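Local coordinates for Lmo2445 protein (Listeria monocytogenes EGD-e, PDB 5HZL) that is a secreted, internalin-like leucine-rich-repeat protein of unknown function that binds several calcium ions, at residues P19-F24 with A28-I33; G35-D40 with D52-I57. One frame throughout, in Å; residues are numbered along the deposited sequence.

Interaction 1 of 2, residues P19-F24 with A28-I33. With CA (calcium ion), chain B.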
loop_
_atom_site.group_PDB
_atom_site.type_symbol
_atom_site.label_atom_id
_atom_site.label_comp_id
_atom_site.label_asym_id
_atom_site.label_seq_id
_atom_site.Cartn_x
_atom_site.Cartn_y
_atom_site.Cartn_z
ATOM N N PRO A 19 0.233 -36.408 -6.076
ATOM C CA PRO A 19 -1.084 -35.830 -6.409
ATOM C C PRO A 19 -1.118 -34.331 -6.101
ATOM O O PRO A 19 -0.414 -33.855 -5.193
ATOM C CB PRO A 19 -2.077 -36.586 -5.501
ATOM C CG PRO A 19 -1.332 -37.741 -4.946
ATOM C CD PRO A 19 0.137 -37.393 -4.985
ATOM N N ILE A 20 -1.939 -33.599 -6.841
ATOM C CA ILE A 20 -2.047 -32.155 -6.640
ATOM C C ILE A 20 -2.458 -31.826 -5.205
ATOM O O ILE A 20 -1.861 -30.932 -4.602
ATOM C CB ILE A 20 -3.006 -31.518 -7.653
ATOM C CG1 ILE A 20 -2.508 -31.793 -9.079
ATOM C CG2 ILE A 20 -3.084 -30.018 -7.422
ATOM C CD1 ILE A 20 -3.471 -31.405 -10.176
ATOM N N ILE A 21 -3.429 -32.564 -4.654
ATOM C CA ILE A 21 -3.916 -32.335 -3.275
ATOM C C ILE A 21 -2.835 -32.581 -2.204
ATOM O O ILE A 21 -2.916 -32.041 -1.088
ATOM C CB ILE A 21 -5.214 -33.149 -2.958
ATOM C CG1 ILE A 21 -5.986 -32.583 -1.753
ATOM C CG2 ILE A 21 -4.918 -34.630 -2.776
ATOM C CD1 ILE A 21 -6.368 -31.123 -1.890
ATOM N N GLU A 22 -1.836 -33.409 -2.523
ATOM C CA GLU A 22 -0.743 -33.636 -1.565
ATOM C C GLU A 22 0.262 -32.499 -1.676
ATOM O O GLU A 22 0.818 -32.061 -0.680
ATOM C CB GLU A 22 -0.054 -34.982 -1.742
ATOM C CG GLU A 22 -0.928 -36.185 -1.391
ATOM C CD GLU A 22 -0.137 -37.492 -1.304
ATOM O OE1 GLU A 22 1.098 -37.490 -1.584
ATOM O OE2 GLU A 22 -0.754 -38.521 -0.941
ATOM N N ALA A 23 0.479 -32.019 -2.894
ATOM C CA ALA A 23 1.414 -30.915 -3.113
ATOM C C ALA A 23 0.870 -29.593 -2.557
ATOM O O ALA A 23 1.598 -28.827 -1.921
ATOM C CB ALA A 23 1.731 -30.766 -4.603
ATOM N N PHE A 24 -0.414 -29.340 -2.800
ATOM C CA PHE A 24 -1.042 -28.099 -2.362
ATOM C C PHE A 24 -2.353 -28.441 -1.658
ATOM O O PHE A 24 -3.385 -28.485 -2.297
ATOM C CB PHE A 24 -1.276 -27.206 -3.583
ATOM C CG PHE A 24 -0.076 -27.089 -4.497
ATOM C CD1 PHE A 24 1.007 -26.289 -4.159
ATOM C CD2 PHE A 24 -0.040 -27.774 -5.709
ATOM C CE1 PHE A 24 2.106 -26.179 -4.998
ATOM C CE2 PHE A 24 1.055 -27.661 -6.565
ATOM C CZ PHE A 24 2.130 -26.858 -6.206
ATOM N N ALA A 28 -9.323 -24.841 -2.852
ATOM C CA ALA A 28 -9.344 -23.796 -3.871
ATOM C C ALA A 28 -8.092 -23.724 -4.738
ATOM O O ALA A 28 -8.193 -23.583 -5.957
ATOM C CB ALA A 28 -9.579 -22.456 -3.209
ATOM N N ILE A 29 -6.926 -23.818 -4.107
ATOM C CA ILE A 29 -5.656 -23.735 -4.815
ATOM C C ILE A 29 -5.435 -24.976 -5.670
ATOM O O ILE A 29 -5.049 -24.859 -6.829
ATOM C CB ILE A 29 -4.483 -23.449 -3.847
ATOM C CG1 ILE A 29 -4.675 -22.044 -3.233
ATOM C CG2 ILE A 29 -3.137 -23.540 -4.565
ATOM C CD1 ILE A 29 -3.641 -21.611 -2.212
ATOM N N ALA A 30 -5.703 -26.155 -5.115
ATOM C CA ALA A 30 -5.541 -27.400 -5.874
ATOM C C ALA A 30 -6.487 -27.474 -7.081
ATOM O O ALA A 30 -6.119 -28.010 -8.130
ATOM C CB ALA A 30 -5.722 -28.610 -4.974
ATOM N N GLU A 31 -7.697 -26.942 -6.933
ATOM C CA GLU A 31 -8.670 -26.926 -8.047
ATOM C C GLU A 31 -8.217 -25.954 -9.111
ATOM O O GLU A 31 -8.412 -26.206 -10.284
ATOM C CB GLU A 31 -10.062 -26.557 -7.579
ATOM C CG GLU A 31 -10.708 -27.624 -6.725
ATOM C CD GLU A 31 -12.054 -27.195 -6.181
ATOM O OE1 GLU A 31 -12.243 -25.992 -5.856
ATOM O OE2 GLU A 31 -12.945 -28.071 -6.052
ATOM N N ALA A 32 -7.608 -24.850 -8.688
ATOM C CA ALA A 32 -7.088 -23.860 -9.620
ATOM C C ALA A 32 -5.918 -24.456 -10.415
ATOM O O ALA A 32 -5.875 -24.294 -11.638
ATOM C CB ALA A 32 -6.656 -22.602 -8.884
ATOM N N ILE A 33 -4.983 -25.144 -9.733
ATOM C CA ILE A 33 -3.842 -25.767 -10.413
ATOM C C ILE A 33 -4.357 -26.853 -11.360
ATOM O O ILE A 33 -3.869 -26.999 -12.497
ATOM C CB ILE A 33 -2.852 -26.458 -9.456
ATOM C CG1 ILE A 33 -2.313 -25.517 -8.370
ATOM C CG2 ILE A 33 -1.688 -27.055 -10.240
ATOM C CD1 ILE A 33 -1.556 -24.323 -8.883
HETATM CA CA CA B . -14.581 -26.683 -4.939
#
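The methyl of A30 lies at the centre of this contact, with three neighbours from segment P19-F24 gathered round it: its CB is 3.6 Å from F24 O, 3.9 Å from I20 CG2 and 4.0 Å from I21 CD1. The small side chain permits close approach, for the CA atoms of F24 and A30 are 5.8 Å apart. I20 presents its short branch: with CG1 beside the backbone nitrogen (chi1 -59°), CG2 is thrown across to A30 and also reaches I33 CB at 4.1 Å. F24, where the chain leaves the helix 20-23, completes this buried side. Its CB meets I29 CG2, and its ring carbon CD2 comes within 4.2 Å of I33 CG1, the two side chains crossing at roughly a right angle. A23 CB lies over one ring face, toward its rim, while V71, E75 and I46 also touch F24 and tie it to neighbouring loops and to strand 45-46.

The other side is looser. I21 touches with CD1 alone and is partly exposed, and E31 leaves its helix away from the hydrophobic seam. Both E31 carboxylate oxygens grip one calcium ion, OE2 at 2.4 Å and OE1 at 2.6 Å, with E27 of the same helix supplying another ligand.

The geometry is that of two consecutive short helices folded onto each other in the N-terminal cap of an internalin-like protein. No hydrogen bond crosses between the segments, so apolar packing joins them, whereas the carboxylates of E27 and E31 are turned outward to calcium, which would be expected to offset their crowding.

Interaction 2 of 2, residues G35-D40 with D52-I57. With CA (calcium ion), chain H; CA (calcium ion), chain C.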
loop_
_atom_site.group_PDB
_atom_site.type_symbol
_atom_site.label_atom_id
_atom_site.label_comp_id
_atom_site.label_asym_id
_atom_site.label_seq_id
_atom_site.Cartn_x
_atom_site.Cartn_y
_atom_site.Cartn_z
ATOM N N GLY A 35 -7.116 -26.929 -12.867
ATOM C CA GLY A 35 -7.728 -26.258 -14.009
ATOM C C GLY A 35 -6.720 -25.759 -15.026
ATOM O O GLY A 35 -6.949 -25.871 -16.227
ATOM N N GLU A 36 -5.613 -25.194 -14.552
ATOM C CA GLU A 36 -4.566 -24.710 -15.465
ATOM C C GLU A 36 -3.910 -25.801 -16.268
ATOM O O GLU A 36 -3.651 -25.604 -17.448
ATOM C CB GLU A 36 -3.487 -23.886 -14.735
ATOM C CG GLU A 36 -3.912 -22.444 -14.525
ATOM C CD GLU A 36 -4.029 -21.668 -15.845
ATOM O OE1 GLU A 36 -5.125 -21.123 -16.113
ATOM O OE2 GLU A 36 -3.044 -21.646 -16.628
ATOM N N LEU A 37 -3.646 -26.929 -15.605
ATOM C CA LEU A 37 -3.017 -28.109 -16.212
ATOM C C LEU A 37 -4.024 -28.993 -16.917
ATOM O O LEU A 37 -3.671 -30.010 -17.496
ATOM C CB LEU A 37 -2.325 -28.919 -15.128
ATOM C CG LEU A 37 -1.196 -28.189 -14.410
ATOM C CD1 LEU A 37 -0.757 -28.956 -13.171
ATOM C CD2 LEU A 37 -0.042 -27.966 -15.377
ATOM N N ASP A 38 -5.280 -28.594 -16.822
ATOM C CA ASP A 38 -6.395 -29.282 -17.426
ATOM C C ASP A 38 -6.534 -30.760 -16.965
ATOM O O ASP A 38 -6.715 -31.671 -17.775
ATOM C CB ASP A 38 -6.356 -29.143 -18.951
ATOM C CG ASP A 38 -7.686 -29.535 -19.603
ATOM O OD1 ASP A 38 -8.754 -29.035 -19.174
ATOM O OD2 ASP A 38 -7.665 -30.327 -20.563
ATOM N N LYS A 39 -6.423 -30.959 -15.650
ATOM C CA LYS A 39 -6.579 -32.256 -14.994
ATOM C C LYS A 39 -7.985 -32.235 -14.433
ATOM O O LYS A 39 -8.415 -31.212 -13.895
ATOM C CB LYS A 39 -5.597 -32.425 -13.832
ATOM C CG LYS A 39 -4.123 -32.406 -14.208
ATOM C CD LYS A 39 -3.762 -33.525 -15.167
ATOM C CE LYS A 39 -2.286 -33.534 -15.503
ATOM N NZ LYS A 39 -2.044 -34.658 -16.445
ATOM N N ASP A 40 -8.711 -33.336 -14.535
ATOM C CA ASP A 40 -10.078 -33.328 -14.018
ATOM C C ASP A 40 -10.227 -33.601 -12.523
ATOM O O ASP A 40 -11.353 -33.638 -12.064
ATOM C CB ASP A 40 -10.978 -34.283 -14.812
ATOM C CG ASP A 40 -10.646 -35.739 -14.602
ATOM O OD1 ASP A 40 -9.601 -36.102 -13.994
ATOM O OD2 ASP A 40 -11.468 -36.544 -15.078
ATOM N N ASP A 52 6.289 -26.808 -14.770
ATOM C CA ASP A 52 7.097 -25.957 -15.659
ATOM C C ASP A 52 6.330 -25.356 -16.864
ATOM O O ASP A 52 6.811 -24.397 -17.482
ATOM C CB ASP A 52 8.389 -26.678 -16.074
ATOM C CG ASP A 52 9.378 -26.845 -14.897
ATOM O OD1 ASP A 52 9.128 -26.276 -13.798
ATOM O OD2 ASP A 52 10.421 -27.521 -15.070
ATOM N N THR A 53 5.144 -25.896 -17.167
ATOM C CA THR A 53 4.307 -25.394 -18.267
ATOM C C THR A 53 3.453 -24.197 -17.835
ATOM O O THR A 53 2.831 -23.547 -18.667
ATOM C CB THR A 53 3.375 -26.488 -18.860
ATOM O OG1 THR A 53 2.375 -26.892 -17.904
ATOM C CG2 THR A 53 4.186 -27.694 -19.321
HETATM N N MSE A 54 3.425 -23.903 -16.540
HETATM C CA MSE A 54 2.646 -22.775 -16.033
HETATM C C MSE A 54 3.433 -21.492 -16.101
HETATM O O MSE A 54 4.464 -21.332 -15.437
HETATM C CB MSE A 54 2.199 -23.062 -14.611
HETATM C CG MSE A 54 1.167 -24.192 -14.629
HETATM SE SE MSE A 54 0.665 -24.681 -12.789
HETATM C CE MSE A 54 -0.386 -23.093 -12.259
ATOM N N THR A 55 2.951 -20.586 -16.945
ATOM C CA THR A 55 3.529 -19.252 -17.138
ATOM C C THR A 55 2.857 -18.221 -16.231
ATOM O O THR A 55 3.332 -17.101 -16.114
ATOM C CB THR A 55 3.332 -18.746 -18.586
ATOM O OG1 THR A 55 1.938 -18.739 -18.910
ATOM C CG2 THR A 55 4.059 -19.626 -19.580
ATOM N N ALA A 56 1.749 -18.614 -15.612
ATOM C CA ALA A 56 0.982 -17.747 -14.732
ATOM C C ALA A 56 0.294 -18.552 -13.628
ATOM O O ALA A 56 0.034 -19.752 -13.787
ATOM C CB ALA A 56 -0.054 -16.985 -15.548
ATOM N N ILE A 57 0.021 -17.881 -12.511
ATOM C CA ILE A 57 -0.662 -18.493 -11.365
ATOM C C ILE A 57 -2.004 -17.765 -11.219
ATOM O O ILE A 57 -2.069 -16.714 -10.595
ATOM C CB ILE A 57 0.147 -18.391 -10.049
ATOM C CG1 ILE A 57 1.592 -18.893 -10.220
ATOM C CG2 ILE A 57 -0.573 -19.145 -8.938
ATOM C CD1 ILE A 57 1.723 -20.346 -10.592
HETATM CA CA CA H . -9.209 -26.418 -17.829
HETATM CA CA CA C . -7.812 -37.757 -13.944
HETATM O O HOH W 1 -9.699 -38.536 -12.603
#
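A glutamate is packed here through its hydrocarbon: M54, present as selenomethionine, lays its terminal CE methyl 4.0 Å from E36 CB. The selenomethionine chain runs extended to the selenium and then bends (chi3 71°), a turn that brings CE to the last turn of helix 27-36. L37 supplies the second half of the contact. Its CD2 methyl sits 4.0 Å from M54 CG, the two side chains meeting almost perpendicularly, and 3.7 Å from T53 OG1. The latter is a van der Waals contact of a methyl with an oxygen; the polar partner of the T53 hydroxyl is D50 O.

Beyond L37 the chain turns away from segment D52-I57. D38 adopts a positive phi (58°) as the C-prime residue of a Schellman motif, defined by K39 N bonding back to A34 O and, weakly, D38 N to G35 O. A calcium ion 2.8 Å from G35 O probably polarises that carbonyl, and D38 OD1 is 3.0 Å from the same metal. Two residues on, D40 OD1 binds another calcium ion at 2.4 Å, a site shared with D44 and a water molecule.

On the opposing segment M54 also packs against F77. The contact sets the end of helix 27-36 and the residue after it against the loop leading into strand 56-58, an outermost strand of the parallel repeat sheet. It is a modest, mostly apolar patch with the T53 hydroxyl at its rim. With no hydrogen bond or salt bridge across it, shape and burial hold the segments together, and E36 contributes its CB rather than its carboxylate.

From the N terminus, interaction 1 comes first, closing the very short loop between helix 20-23 and helix 27-36. Interaction 2 opens after it has closed, starting at the last turn of helix 27-36 and returning at D52-I57 after a longer excursion through strand 45-46 and helix 48-51. The two loops therefore follow in series, neither enclosing nor crossing the other, with helix 27-36 common to both. Their centres lie 11 Å apart and they meet directly: I33 CD1 is 3.8 Å from M54 CE, and I20 CD1 is 4.2 Å from K39 CG. Through I33 and M54 the apolar packing of the first contact runs on into the second, at the loop leading to strand 56-58.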